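Local coordinates for UPF0249 protein EF_3048 (Enterococcus faecalis, PDB 2I5I) that probably removes acetyl groups from acetylated carbohydrates in a magnesium-dependent reaction, a step in oligosaccharide breakdown, at residues N10-G15 and N212-F217; S35-P40 and H126-H131; V63-T68 and D111-S116. All blocks are in the same frame, centred on the assembly; numbering follows the deposited sequence.

Contact 1. Residues N10-G15 and N212-F217; sequences NADDFG and NCHPAF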
ATOM      1  N   ASN A  10      23.985  12.409   2.591  1.00 18.92           N
ATOM      2  CA  ASN A  10      23.315  11.735   3.698  1.00 19.76           C
ATOM      3  C   ASN A  10      22.758  12.786   4.641  1.00 18.37           C
ATOM      4  O   ASN A  10      23.480  13.638   5.154  1.00 23.79           O
ATOM      5  CB  ASN A  10      24.249  10.793   4.477  1.00 18.64           C
ATOM      6  CG  ASN A  10      23.514  10.046   5.577  1.00 18.73           C
ATOM      7  OD1 ASN A  10      23.096   8.891   5.418  1.00 23.55           O
ATOM      8  ND2 ASN A  10      23.374  10.718   6.699  1.00 19.01           N
ATOM      9  N   ALA A  11      21.455  12.669   4.871  1.00 22.47           N
ATOM     10  CA  ALA A  11      20.775  13.540   5.821  1.00 16.62           C
ATOM     11  C   ALA A  11      20.866  12.955   7.217  1.00 14.22           C
ATOM     12  O   ALA A  11      20.370  11.855   7.468  1.00 19.43           O
ATOM     13  CB  ALA A  11      19.309  13.714   5.427  1.00 20.81           C
ATOM     14  N   ASP A  12      21.489  13.660   8.149  1.00 19.61           N
ATOM     15  CA  ASP A  12      21.520  13.189   9.524  1.00 19.85           C
ATOM     16  C   ASP A  12      20.200  13.477  10.250  1.00 23.94           C
ATOM     17  O   ASP A  12      19.475  14.416   9.895  1.00 20.15           O
ATOM     18  CB  ASP A  12      22.705  13.842  10.247  1.00 19.47           C
ATOM     19  CG  ASP A  12      24.049  13.435   9.673  1.00 29.15           C
ATOM     20  OD1 ASP A  12      24.096  12.701   8.663  1.00 24.14           O
ATOM     21  OD2 ASP A  12      25.081  13.860  10.244  1.00 27.57           O
ATOM     22  N   ASP A  13      19.876  12.657  11.232  1.00 21.68           N
ATOM     23  CA  ASP A  13      18.822  12.869  12.205  1.00 19.77           C
ATOM     24  C   ASP A  13      17.444  12.396  11.758  1.00 20.71           C
ATOM     25  O   ASP A  13      16.426  12.894  12.250  1.00 20.21           O
ATOM     26  CB  ASP A  13      18.732  14.356  12.593  1.00 20.09           C
ATOM     27  CG  ASP A  13      19.941  14.866  13.355  1.00 29.80           C
ATOM     28  OD1 ASP A  13      20.665  14.008  13.897  1.00 28.74           O
ATOM     29  OD2 ASP A  13      20.182  16.097  13.419  1.00 25.28           O
ATOM     30  N   PHE A  14      17.373  11.414  10.877  1.00 20.64           N
ATOM     31  CA  PHE A  14      16.057  10.791  10.584  1.00 20.11           C
ATOM     32  C   PHE A  14      15.392  10.323  11.855  1.00 20.39           C
ATOM     33  O   PHE A  14      16.031   9.765  12.752  1.00 17.98           O
ATOM     34  CB  PHE A  14      16.229   9.647   9.590  1.00 22.67           C
ATOM     35  CG  PHE A  14      14.961   9.310   8.807  1.00 18.74           C
ATOM     36  CD1 PHE A  14      14.439  10.252   7.926  1.00 17.20           C
ATOM     37  CD2 PHE A  14      14.355   8.083   8.976  1.00 17.85           C
ATOM     38  CE1 PHE A  14      13.284   9.943   7.219  1.00 22.58           C
ATOM     39  CE2 PHE A  14      13.201   7.765   8.265  1.00 25.35           C
ATOM     40  CZ  PHE A  14      12.695   8.701   7.386  1.00 22.00           C
ATOM     41  N   GLY A  15      14.080  10.528  12.019  1.00 16.81           N
ATOM     42  CA  GLY A  15      13.377  10.134  13.214  1.00 19.89           C
ATOM     43  C   GLY A  15      13.582  11.051  14.401  1.00 16.63           C
ATOM     44  O   GLY A  15      13.033  10.784  15.472  1.00 19.74           O
ATOM     45  N   ASN A 212      27.483  15.298   4.266  1.00 22.75           N
ATOM     46  CA  ASN A 212      26.342  15.121   5.175  1.00 18.55           C
ATOM     47  C   ASN A 212      25.569  16.445   5.221  1.00 23.87           C
ATOM     48  O   ASN A 212      26.018  17.517   4.779  1.00 22.99           O
ATOM     49  CB  ASN A 212      26.745  14.642   6.555  1.00 21.62           C
ATOM     50  CG  ASN A 212      27.373  15.678   7.453  1.00 23.29           C
ATOM     51  OD1 ASN A 212      28.150  16.501   6.966  1.00 30.78           O
ATOM     52  ND2 ASN A 212      27.067  15.634   8.739  1.00 29.00           N
ATOM     53  N   CYS A 213      24.345  16.335   5.748  1.00 22.60           N
ATOM     54  CA  CYS A 213      23.497  17.526   5.795  1.00 18.99           C
ATOM     55  C   CYS A 213      22.370  17.329   6.808  1.00 19.49           C
ATOM     56  O   CYS A 213      22.187  16.214   7.274  1.00 20.57           O
ATOM     57  CB  CYS A 213      22.921  17.839   4.417  1.00 20.73           C
ATOM     58  SG  CYS A 213      22.033  16.479   3.620  1.00 23.39           S
ATOM     59  N   HIS A 214      21.652  18.410   7.106  1.00 21.72           N
ATOM     60  CA  HIS A 214      20.593  18.351   8.098  1.00 19.71           C
ATOM     61  C   HIS A 214      19.293  19.021   7.625  1.00 21.16           C
ATOM     62  O   HIS A 214      18.772  19.970   8.223  1.00 25.60           O
ATOM     63  CB  HIS A 214      21.102  18.989   9.375  1.00 21.42           C
ATOM     64  CG  HIS A 214      22.326  18.344   9.960  1.00 22.44           C
ATOM     65  ND1 HIS A 214      23.600  18.543   9.465  1.00 26.10           N
ATOM     66  CD2 HIS A 214      22.457  17.517  11.020  1.00 25.98           C
ATOM     67  CE1 HIS A 214      24.457  17.848  10.197  1.00 26.67           C
ATOM     68  NE2 HIS A 214      23.794  17.212  11.158  1.00 29.50           N
ATOM     69  N   PRO A 215      18.724  18.534   6.535  1.00 22.21           N
ATOM     70  CA  PRO A 215      17.435  19.080   6.083  1.00 18.24           C
ATOM     71  C   PRO A 215      16.357  18.708   7.104  1.00 18.42           C
ATOM     72  O   PRO A 215      16.429  17.688   7.779  1.00 19.53           O
ATOM     73  CB  PRO A 215      17.161  18.378   4.772  1.00 21.11           C
ATOM     74  CG  PRO A 215      18.110  17.232   4.675  1.00 20.81           C
ATOM     75  CD  PRO A 215      19.202  17.450   5.679  1.00 27.72           C
ATOM     76  N   ALA A 216      15.339  19.544   7.202  1.00 22.69           N
ATOM     77  CA  ALA A 216      14.169  19.363   8.030  1.00 18.26           C
ATOM     78  C   ALA A 216      13.115  20.416   7.663  1.00 20.63           C
ATOM     79  O   ALA A 216      13.483  21.442   7.114  1.00 18.71           O
ATOM     80  CB  ALA A 216      14.471  19.501   9.508  1.00 19.11           C
ATOM     81  N   PHE A 217      11.872  20.086   7.980  1.00 21.86           N
ATOM     82  CA  PHE A 217      10.819  21.050   8.197  1.00 19.32           C
ATOM     83  C   PHE A 217      10.882  21.385   9.685  1.00 21.20           C
ATOM     84  O   PHE A 217      11.421  20.601  10.469  1.00 19.75           O
ATOM     85  CB  PHE A 217       9.439  20.542   7.793  1.00 17.09           C
ATOM     86  CG  PHE A 217       9.297  20.172   6.331  1.00 14.76           C
ATOM     87  CD1 PHE A 217       9.975  20.800   5.300  1.00 15.82           C
ATOM     88  CD2 PHE A 217       8.436  19.146   5.945  1.00 14.62           C
ATOM     89  CE1 PHE A 217       9.761  20.429   3.972  1.00 15.54           C
ATOM     90  CE2 PHE A 217       8.225  18.749   4.650  1.00 17.83           C
ATOM     91  CZ  PHE A 217       8.923  19.390   3.646  1.00 16.28           C
TER
HETATM   92  O   HOH W   1      18.152  16.860   9.763  1.00 24.72           O
HETATM   93  O   HOH W   2      24.828  15.350  12.717  1.00 44.68           O

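Contact 2. Residues S35-P40 and H126-H131; sequences STTALP and HIDSHH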
ATOM      1  N   SER A  35      20.515   9.197   1.011  1.00 18.86           N
ATOM      2  CA  SER A  35      20.633   8.418   2.226  1.00 17.43           C
ATOM      3  C   SER A  35      20.282   9.238   3.454  1.00 12.25           C
ATOM      4  O   SER A  35      20.337  10.477   3.389  1.00 18.84           O
ATOM      5  CB  SER A  35      22.089   7.940   2.298  1.00 26.93           C
ATOM      6  OG  SER A  35      22.339   7.203   3.475  1.00 21.77           O
ATOM      7  N   THR A  36      19.957   8.565   4.537  1.00 16.61           N
ATOM      8  CA  THR A  36      19.787   9.194   5.839  1.00 17.38           C
ATOM      9  C   THR A  36      20.255   8.242   6.926  1.00 18.19           C
ATOM     10  O   THR A  36      20.352   7.025   6.712  1.00 21.38           O
ATOM     11  CB  THR A  36      18.325   9.617   6.051  1.00 20.29           C
ATOM     12  OG1 THR A  36      18.143  10.465   7.198  1.00 17.25           O
ATOM     13  CG2 THR A  36      17.478   8.362   6.263  1.00 20.04           C
ATOM     14  N   THR A  37      20.512   8.807   8.097  1.00 17.41           N
ATOM     15  CA  THR A  37      20.808   7.961   9.264  1.00 16.37           C
ATOM     16  C   THR A  37      19.866   8.347  10.405  1.00 18.44           C
ATOM     17  O   THR A  37      19.714   9.558  10.608  1.00 22.20           O
ATOM     18  CB  THR A  37      22.266   8.056   9.719  1.00 23.86           C
ATOM     19  OG1 THR A  37      22.690   9.415   9.804  1.00 22.18           O
ATOM     20  CG2 THR A  37      23.127   7.333   8.683  1.00 20.48           C
ATOM     21  N   ALA A  38      19.296   7.332  11.015  1.00 16.10           N
ATOM     22  CA  ALA A  38      18.185   7.431  11.946  1.00 18.61           C
ATOM     23  C   ALA A  38      18.533   7.166  13.397  1.00 24.11           C
ATOM     24  O   ALA A  38      19.349   6.286  13.685  1.00 20.64           O
ATOM     25  CB  ALA A  38      17.126   6.413  11.496  1.00 20.90           C
ATOM     26  N   LEU A  39      17.883   7.904  14.299  1.00 18.31           N
ATOM     27  CA  LEU A  39      18.077   7.760  15.735  1.00 18.36           C
ATOM     28  C   LEU A  39      17.106   6.792  16.385  1.00 19.38           C
ATOM     29  O   LEU A  39      15.965   7.148  16.710  1.00 21.11           O
ATOM     30  CB  LEU A  39      17.952   9.129  16.392  1.00 20.37           C
ATOM     31  CG  LEU A  39      18.909  10.244  15.971  1.00 19.75           C
ATOM     32  CD1 LEU A  39      18.239  11.599  16.122  1.00 27.68           C
ATOM     33  CD2 LEU A  39      20.201  10.173  16.806  1.00 23.23           C
ATOM     34  N   PRO A  40      17.491   5.554  16.676  1.00 17.54           N
ATOM     35  CA  PRO A  40      16.636   4.672  17.458  1.00 16.30           C
ATOM     36  C   PRO A  40      16.341   5.139  18.881  1.00 16.37           C
ATOM     37  O   PRO A  40      15.402   4.674  19.539  1.00 22.58           O
ATOM     38  CB  PRO A  40      17.429   3.350  17.553  1.00 26.27           C
ATOM     39  CG  PRO A  40      18.772   3.643  17.005  1.00 24.98           C
ATOM     40  CD  PRO A  40      18.768   4.935  16.274  1.00 21.80           C
ATOM     41  N   HIS A 126      24.410   1.146   7.111  1.00 19.53           N
ATOM     42  CA  HIS A 126      25.665   1.717   7.585  1.00 19.65           C
ATOM     43  C   HIS A 126      25.483   2.374   8.946  1.00 23.96           C
ATOM     44  O   HIS A 126      24.382   2.439   9.495  1.00 20.31           O
ATOM     45  CB  HIS A 126      26.232   2.704   6.575  1.00 18.39           C
ATOM     46  CG  HIS A 126      25.718   4.096   6.551  1.00 23.10           C
ATOM     47  ND1 HIS A 126      24.521   4.427   5.955  1.00 20.72           N
ATOM     48  CD2 HIS A 126      26.226   5.262   7.022  1.00 27.44           C
ATOM     49  CE1 HIS A 126      24.335   5.735   6.065  1.00 25.37           C
ATOM     50  NE2 HIS A 126      25.347   6.285   6.719  1.00 20.76           N
ATOM     51  N   ILE A 127      26.601   2.839   9.481  1.00 19.60           N
ATOM     52  CA  ILE A 127      26.691   3.435  10.796  1.00 19.74           C
ATOM     53  C   ILE A 127      27.365   4.793  10.729  1.00 19.31           C
ATOM     54  O   ILE A 127      28.350   5.010  10.025  1.00 21.54           O
ATOM     55  CB  ILE A 127      27.510   2.549  11.780  1.00 19.53           C
ATOM     56  CG1 ILE A 127      26.906   1.175  12.021  1.00 21.59           C
ATOM     57  CG2 ILE A 127      27.743   3.272  13.094  1.00 18.13           C
ATOM     58  CD1 ILE A 127      27.815   0.222  12.763  1.00 26.94           C
ATOM     59  N   ASP A 128      26.848   5.740  11.495  1.00 22.65           N
ATOM     60  CA  ASP A 128      27.477   7.038  11.691  1.00 21.38           C
ATOM     61  C   ASP A 128      27.092   7.494  13.091  1.00 18.08           C
ATOM     62  O   ASP A 128      26.495   6.683  13.810  1.00 19.95           O
ATOM     63  CB  ASP A 128      27.103   8.012  10.600  1.00 23.89           C
ATOM     64  CG  ASP A 128      25.684   8.558  10.672  1.00 24.10           C
ATOM     65  OD1 ASP A 128      24.890   8.111  11.515  1.00 21.87           O
ATOM     66  OD2 ASP A 128      25.385   9.449   9.844  1.00 23.85           O
ATOM     67  N   SER A 129      27.365   8.742  13.476  1.00 20.27           N
ATOM     68  CA  SER A 129      26.994   9.145  14.820  1.00 21.01           C
ATOM     69  C   SER A 129      26.632  10.625  14.909  1.00 16.50           C
ATOM     70  O   SER A 129      27.223  11.482  14.225  1.00 21.03           O
ATOM     71  CB  SER A 129      28.177   8.926  15.803  1.00 21.58           C
ATOM     72  OG  SER A 129      29.019  10.002  15.385  1.00 25.36           O
ATOM     73  N   HIS A 130      25.676  10.855  15.796  1.00 19.41           N
ATOM     74  CA  HIS A 130      25.222  12.175  16.199  1.00 23.10           C
ATOM     75  C   HIS A 130      26.384  12.946  16.801  1.00 21.53           C
ATOM     76  O   HIS A 130      27.103  12.364  17.625  1.00 23.80           O
ATOM     77  CB  HIS A 130      24.108  12.034  17.224  1.00 23.11           C
ATOM     78  CG  HIS A 130      23.450  13.307  17.640  1.00 29.79           C
ATOM     79  ND1 HIS A 130      22.747  14.105  16.765  1.00 34.61           N
ATOM     80  CD2 HIS A 130      23.378  13.916  18.847  1.00 31.99           C
ATOM     81  CE1 HIS A 130      22.273  15.161  17.413  1.00 35.31           C
ATOM     82  NE2 HIS A 130      22.642  15.071  18.680  1.00 30.87           N
ATOM     83  N   HIS A 131      26.571  14.180  16.380  1.00 23.40           N
ATOM     84  CA  HIS A 131      27.665  15.010  16.864  1.00 21.08           C
ATOM     85  C   HIS A 131      29.030  14.419  16.515  1.00 25.75           C
ATOM     86  O   HIS A 131      30.023  14.810  17.142  1.00 26.45           O
ATOM     87  CB  HIS A 131      27.557  15.181  18.384  1.00 25.48           C
ATOM     88  CG  HIS A 131      26.377  16.036  18.772  1.00 29.44           C
ATOM     89  ND1 HIS A 131      25.987  16.208  20.078  1.00 31.19           N
ATOM     90  CD2 HIS A 131      25.501  16.755  18.024  1.00 34.09           C
ATOM     91  CE1 HIS A 131      24.929  16.998  20.122  1.00 31.15           C
ATOM     92  NE2 HIS A 131      24.604  17.356  18.884  1.00 31.04           N
TER

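Contact 3. Residues V63-T68 and D111-S116; sequences VHLTLT and DAQIIS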
ATOM      1  N   VAL A  63      22.181   3.712  10.633  1.00 19.82           N
ATOM      2  CA  VAL A  63      21.897   3.948  12.050  1.00 18.57           C
ATOM      3  C   VAL A  63      22.784   5.071  12.592  1.00 23.25           C
ATOM      4  O   VAL A  63      24.011   5.057  12.446  1.00 19.57           O
ATOM      5  CB  VAL A  63      22.037   2.661  12.881  1.00 18.72           C
ATOM      6  CG1 VAL A  63      23.418   2.020  12.727  1.00 22.47           C
ATOM      7  CG2 VAL A  63      21.748   2.903  14.356  1.00 18.70           C
ATOM      8  N   HIS A  64      22.137   6.061  13.200  1.00 19.56           N
ATOM      9  CA  HIS A  64      22.723   7.231  13.809  1.00 20.00           C
ATOM     10  C   HIS A  64      22.970   6.986  15.297  1.00 24.94           C
ATOM     11  O   HIS A  64      22.111   7.193  16.153  1.00 19.34           O
ATOM     12  CB  HIS A  64      21.794   8.432  13.634  1.00 25.91           C
ATOM     13  CG  HIS A  64      22.468   9.758  13.486  1.00 23.04           C
ATOM     14  ND1 HIS A  64      23.611   9.947  12.755  1.00 17.99           N
ATOM     15  CD2 HIS A  64      22.155  10.982  13.964  1.00 22.12           C
ATOM     16  CE1 HIS A  64      23.985  11.208  12.784  1.00 22.67           C
ATOM     17  NE2 HIS A  64      23.109  11.870  13.521  1.00 21.92           N
ATOM     18  N   LEU A  65      24.169   6.484  15.637  1.00 21.65           N
ATOM     19  CA  LEU A  65      24.466   6.240  17.050  1.00 23.43           C
ATOM     20  C   LEU A  65      24.654   7.549  17.805  1.00 14.97           C
ATOM     21  O   LEU A  65      25.046   8.537  17.188  1.00 20.64           O
ATOM     22  CB  LEU A  65      25.730   5.391  17.186  1.00 18.62           C
ATOM     23  CG  LEU A  65      25.726   4.018  16.512  1.00 14.68           C
ATOM     24  CD1 LEU A  65      27.163   3.491  16.572  1.00 23.91           C
ATOM     25  CD2 LEU A  65      24.759   3.049  17.150  1.00 18.71           C
ATOM     26  N   THR A  66      24.390   7.572  19.110  1.00 16.95           N
ATOM     27  CA  THR A  66      24.556   8.749  19.929  1.00 18.41           C
ATOM     28  C   THR A  66      24.959   8.451  21.375  1.00 18.43           C
ATOM     29  O   THR A  66      24.667   7.403  21.959  1.00 23.67           O
ATOM     30  CB  THR A  66      23.252   9.600  19.956  1.00 19.24           C
ATOM     31  OG1 THR A  66      23.513  10.847  20.607  1.00 19.48           O
ATOM     32  CG2 THR A  66      22.179   8.864  20.714  1.00 24.81           C
ATOM     33  N   LEU A  67      25.660   9.432  21.924  1.00 17.66           N
ATOM     34  CA  LEU A  67      25.991   9.521  23.323  1.00 19.65           C
ATOM     35  C   LEU A  67      25.582  10.871  23.909  1.00 21.63           C
ATOM     36  O   LEU A  67      25.793  11.112  25.091  1.00 21.45           O
ATOM     37  CB  LEU A  67      27.502   9.345  23.547  1.00 20.88           C
ATOM     38  CG  LEU A  67      28.048   7.944  23.273  1.00 21.81           C
ATOM     39  CD1 LEU A  67      29.566   7.910  23.414  1.00 28.68           C
ATOM     40  CD2 LEU A  67      27.419   6.912  24.193  1.00 24.32           C
ATOM     41  N   THR A  68      25.005  11.756  23.089  1.00 24.09           N
ATOM     42  CA  THR A  68      24.871  13.153  23.494  1.00 23.19           C
ATOM     43  C   THR A  68      23.541  13.766  23.066  1.00 35.11           C
ATOM     44  O   THR A  68      23.388  14.985  23.079  1.00 28.77           O
ATOM     45  CB  THR A  68      26.007  13.998  22.862  1.00 22.47           C
ATOM     46  OG1 THR A  68      25.863  13.944  21.436  1.00 24.75           O
ATOM     47  CG2 THR A  68      27.390  13.445  23.155  1.00 26.60           C
ATOM     48  N   ASP A 111      25.667  -1.054  20.832  1.00 21.03           N
ATOM     49  CA  ASP A 111      25.174  -2.348  20.375  1.00 19.94           C
ATOM     50  C   ASP A 111      23.658  -2.386  20.552  1.00 21.76           C
ATOM     51  O   ASP A 111      22.897  -2.805  19.680  1.00 25.17           O
ATOM     52  CB  ASP A 111      25.864  -3.449  21.163  1.00 22.41           C
ATOM     53  CG  ASP A 111      25.378  -4.858  20.899  1.00 27.57           C
ATOM     54  OD1 ASP A 111      25.658  -5.414  19.806  1.00 25.99           O
ATOM     55  OD2 ASP A 111      24.721  -5.431  21.786  1.00 31.07           O
ATOM     56  N   ALA A 112      23.192  -1.940  21.703  1.00 20.30           N
ATOM     57  CA  ALA A 112      21.764  -1.834  21.987  1.00 24.25           C
ATOM     58  C   ALA A 112      21.059  -0.930  20.976  1.00 24.96           C
ATOM     59  O   ALA A 112      19.928  -1.206  20.574  1.00 22.03           O
ATOM     60  CB  ALA A 112      21.589  -1.299  23.397  1.00 21.56           C
ATOM     61  N   GLN A 113      21.719   0.149  20.555  1.00 23.15           N
ATOM     62  CA  GLN A 113      21.095   1.069  19.606  1.00 18.18           C
ATOM     63  C   GLN A 113      20.931   0.418  18.251  1.00 21.95           C
ATOM     64  O   GLN A 113      20.015   0.671  17.475  1.00 22.04           O
ATOM     65  CB  GLN A 113      21.912   2.363  19.486  1.00 20.13           C
ATOM     66  CG  GLN A 113      21.626   3.289  20.674  1.00 19.28           C
ATOM     67  CD  GLN A 113      22.510   4.521  20.700  1.00 18.52           C
ATOM     68  OE1 GLN A 113      22.912   5.102  19.686  1.00 21.16           O
ATOM     69  NE2 GLN A 113      22.837   4.981  21.907  1.00 18.69           N
ATOM     70  N   ILE A 114      21.864  -0.479  17.940  1.00 22.30           N
ATOM     71  CA  ILE A 114      21.799  -1.141  16.636  1.00 22.41           C
ATOM     72  C   ILE A 114      20.685  -2.161  16.659  1.00 19.15           C
ATOM     73  O   ILE A 114      19.900  -2.247  15.717  1.00 21.27           O
ATOM     74  CB  ILE A 114      23.145  -1.790  16.264  1.00 18.22           C
ATOM     75  CG1 ILE A 114      24.207  -0.744  15.942  1.00 21.02           C
ATOM     76  CG2 ILE A 114      22.960  -2.797  15.145  1.00 25.30           C
ATOM     77  CD1 ILE A 114      25.622  -1.289  15.877  1.00 26.43           C
ATOM     78  N   ILE A 115      20.605  -2.922  17.752  1.00 19.06           N
ATOM     79  CA  ILE A 115      19.515  -3.894  17.883  1.00 24.66           C
ATOM     80  C   ILE A 115      18.153  -3.204  17.861  1.00 20.42           C
ATOM     81  O   ILE A 115      17.199  -3.717  17.281  1.00 27.61           O
ATOM     82  CB  ILE A 115      19.680  -4.707  19.166  1.00 24.22           C
ATOM     83  CG1 ILE A 115      20.842  -5.718  18.994  1.00 23.85           C
ATOM     84  CG2 ILE A 115      18.429  -5.398  19.617  1.00 22.69           C
ATOM     85  CD1 ILE A 115      21.902  -5.396  20.009  1.00 36.02           C
ATOM     86  N   SER A 116      18.093  -2.032  18.471  1.00 20.45           N
ATOM     87  CA  SER A 116      16.880  -1.235  18.523  1.00 19.66           C
ATOM     88  C   SER A 116      16.483  -0.791  17.109  1.00 24.60           C
ATOM     89  O   SER A 116      15.303  -0.885  16.799  1.00 20.10           O
ATOM     90  CB  SER A 116      17.025  -0.036  19.441  1.00 20.06           C
ATOM     91  OG  SER A 116      17.242  -0.467  20.773  1.00 23.68           O
TER
HETATM   92  O   HOH W   3      20.803   6.556  18.448  1.00 23.86           O

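Contact 1. Residues N10-G15 and N212-F217
Cys213 supplies both backbone bonds that join these parallel strand ends, reaching one residue to either side of Ala11. Cys213 N donates to Asn10 O at 2.9 Å, bent to 132° at the hydrogen. Cys213 O accepts from Asp12 N at 2.8 Å, with the donor lying nearly along the C=O axis. Beyond Cys213 the chains part, yet a water donates to both Asp12 O and Pro215 O and carries the connection on.

The two oxygens of Asp12 have separate duties. Asp12 OD2 takes an N-H from Asn212 ND2 at 3.1 Å; the bond is straight and lies in the amide plane of Asn212, but it arrives from above the carboxylate plane. A second water donates to the same OD2 and also sits 2.6 Å from His214 NE2, at the ring edge. OD1 is engaged chiefly in a salt bridge with Arg156, supplemented by a weak bond from Asn10 ND2, while Asn10 OD1 accepts from Ser35 OG. These strands, 6-11 and 208-213, are neighbours in the curled parallel sheet, consistent with the deformed beta/alpha barrel of the YdjC family, and the chain turns a corner at Asp12 on leaving it.

Asp13 OD2 pairs with Arg232 and lies in the plane of the His214 ring, 3.6 Å from His214 CD2, while the Asp13 carboxylate also lies near His130, the predicted magnesium ligand. On the sheet face that carries Ala11 and Cys213, the methyl CB of Ala11 rests 3.7 Å from Pro215 CD.

Contact 2. Residues S35-P40 and H126-H131
The imidazoles of His130 and His131 overlap off-centre: His131 CD2 lies 3.4 Å above one face of the His130 ring, and His130 NE2 in turn lies over the rim of the His131 ring. The two NE2 atoms come close, but their angle is too poor for a hydrogen bond. At the other end of the strand, the His126 ring stacks with Tyr258, and Thr37 and Ser35 approach it obliquely.

Strands 35-38 and 127-129 are not paired directly; each flanks strand 60-65 in the curled parallel sheet, so their side chains meet across the inside of what is consistent with a deformed beta/alpha barrel. Ser35 and Thr37 both point toward the 126-131 segment, whereas Thr36 and Ala38 point away.

Thr37 carries most of the contact. Thr37 OG1 stands between backbone N and carbonyl carbon (chi1 47°) and meets Asp128 tip to tip, donating to Asp128 OD2 at 2.7 Å on the syn lone pair. Asp128 CG occupies the same crowded position on its own backbone (chi1 74°), which directs the carboxylate at Thr37. The other oxygen, OD1, is satisfied by His64, so this buried carboxylate has a partner on each oxygen.

The methyl branch of Thr37 turns instead to the imidazole, and the packing is tight: Thr37 CG2 is 3.1 Å from His126 NE2. Beside it, Ser35 OG, whose main polar partner is Asn10, touches His126 CE1. Farther along, the tip of Leu39 comes alongside His130, the predicted magnesium ligand, with Leu39 CD2 4.3 Å from His130 CB.

Contact 3. Residues V63-T68 and D111-S116
Gln113 leaves helix 103-117 with CG anti to its carbonyl carbon (chi1 -79°) and then runs out extended, bringing its amide up to the backbone of Thr66 just past the end of strand 60-65. The two residues cross at about a right angle. Gln113 OE1 accepts from Thr66 N at 2.9 Å, with the donor on a lone pair in the carbonyl plane. Gln113 NE2 donates to Thr66 O at 3.0 Å, again on a lone pair and almost perfectly straight (173°). One side-chain amide thus holds both the N-H and the C=O of a single residue, which fixes the amide's rotation.

Beside the amide, Leu65 slants across Gln113, and Leu65 CD2 packs 3.7 Å from Gln113 CB. Leu65 CD2 also meets Ile114 CG1, at 4.0 Å. Val63 points toward the helix and adds its CG1 to the apolar side of Ile114. The strand and helix segments run nearly antiparallel, at 153°, with their axes 9.0 Å apart. Strand 60-65, this helix and strand 127-129, which pairs in parallel with 60-65, make a beta-alpha-beta crossover, and Ile127 on that last strand touches both Leu65 and Ile114.

A water donates to Gln113 OE1 at 2.8 Å and also to His64 O, linking the amide to the carbonyl of His64, two residues before Thr66 in the chain. Because NE2 is bonded to Glu109 as well, the buried amide has two partners at each end; the nearby carboxylate would be expected to polarise it and strengthen OE1 as the acceptor that holds Thr66, a neighbour of His130.

In the fold
All three contacts involve strands of one curled sheet, and contact 3 adds the helix packed against it. Contacts 1 and 2 lie about 9 Å apart between centres and share the seam between strands 6-11 and 35-38, where Thr36 OG1 bonds to Ala11 O (2.6 Å). Contacts 2 and 3, about 8 Å apart, join through strands 60-65 and 127-129: His130 N meets Leu65 O at 2.8 Å. The Asp128-His64 bond is well placed to set the rotation of the His64 ring, and His64 NE2 lies 3.3 Å from Asp13 OD1 of contact 1. Asp13, His64 and His130, one from each contact, face a common vacant point, consistent with the predicted magnesium site standing empty here.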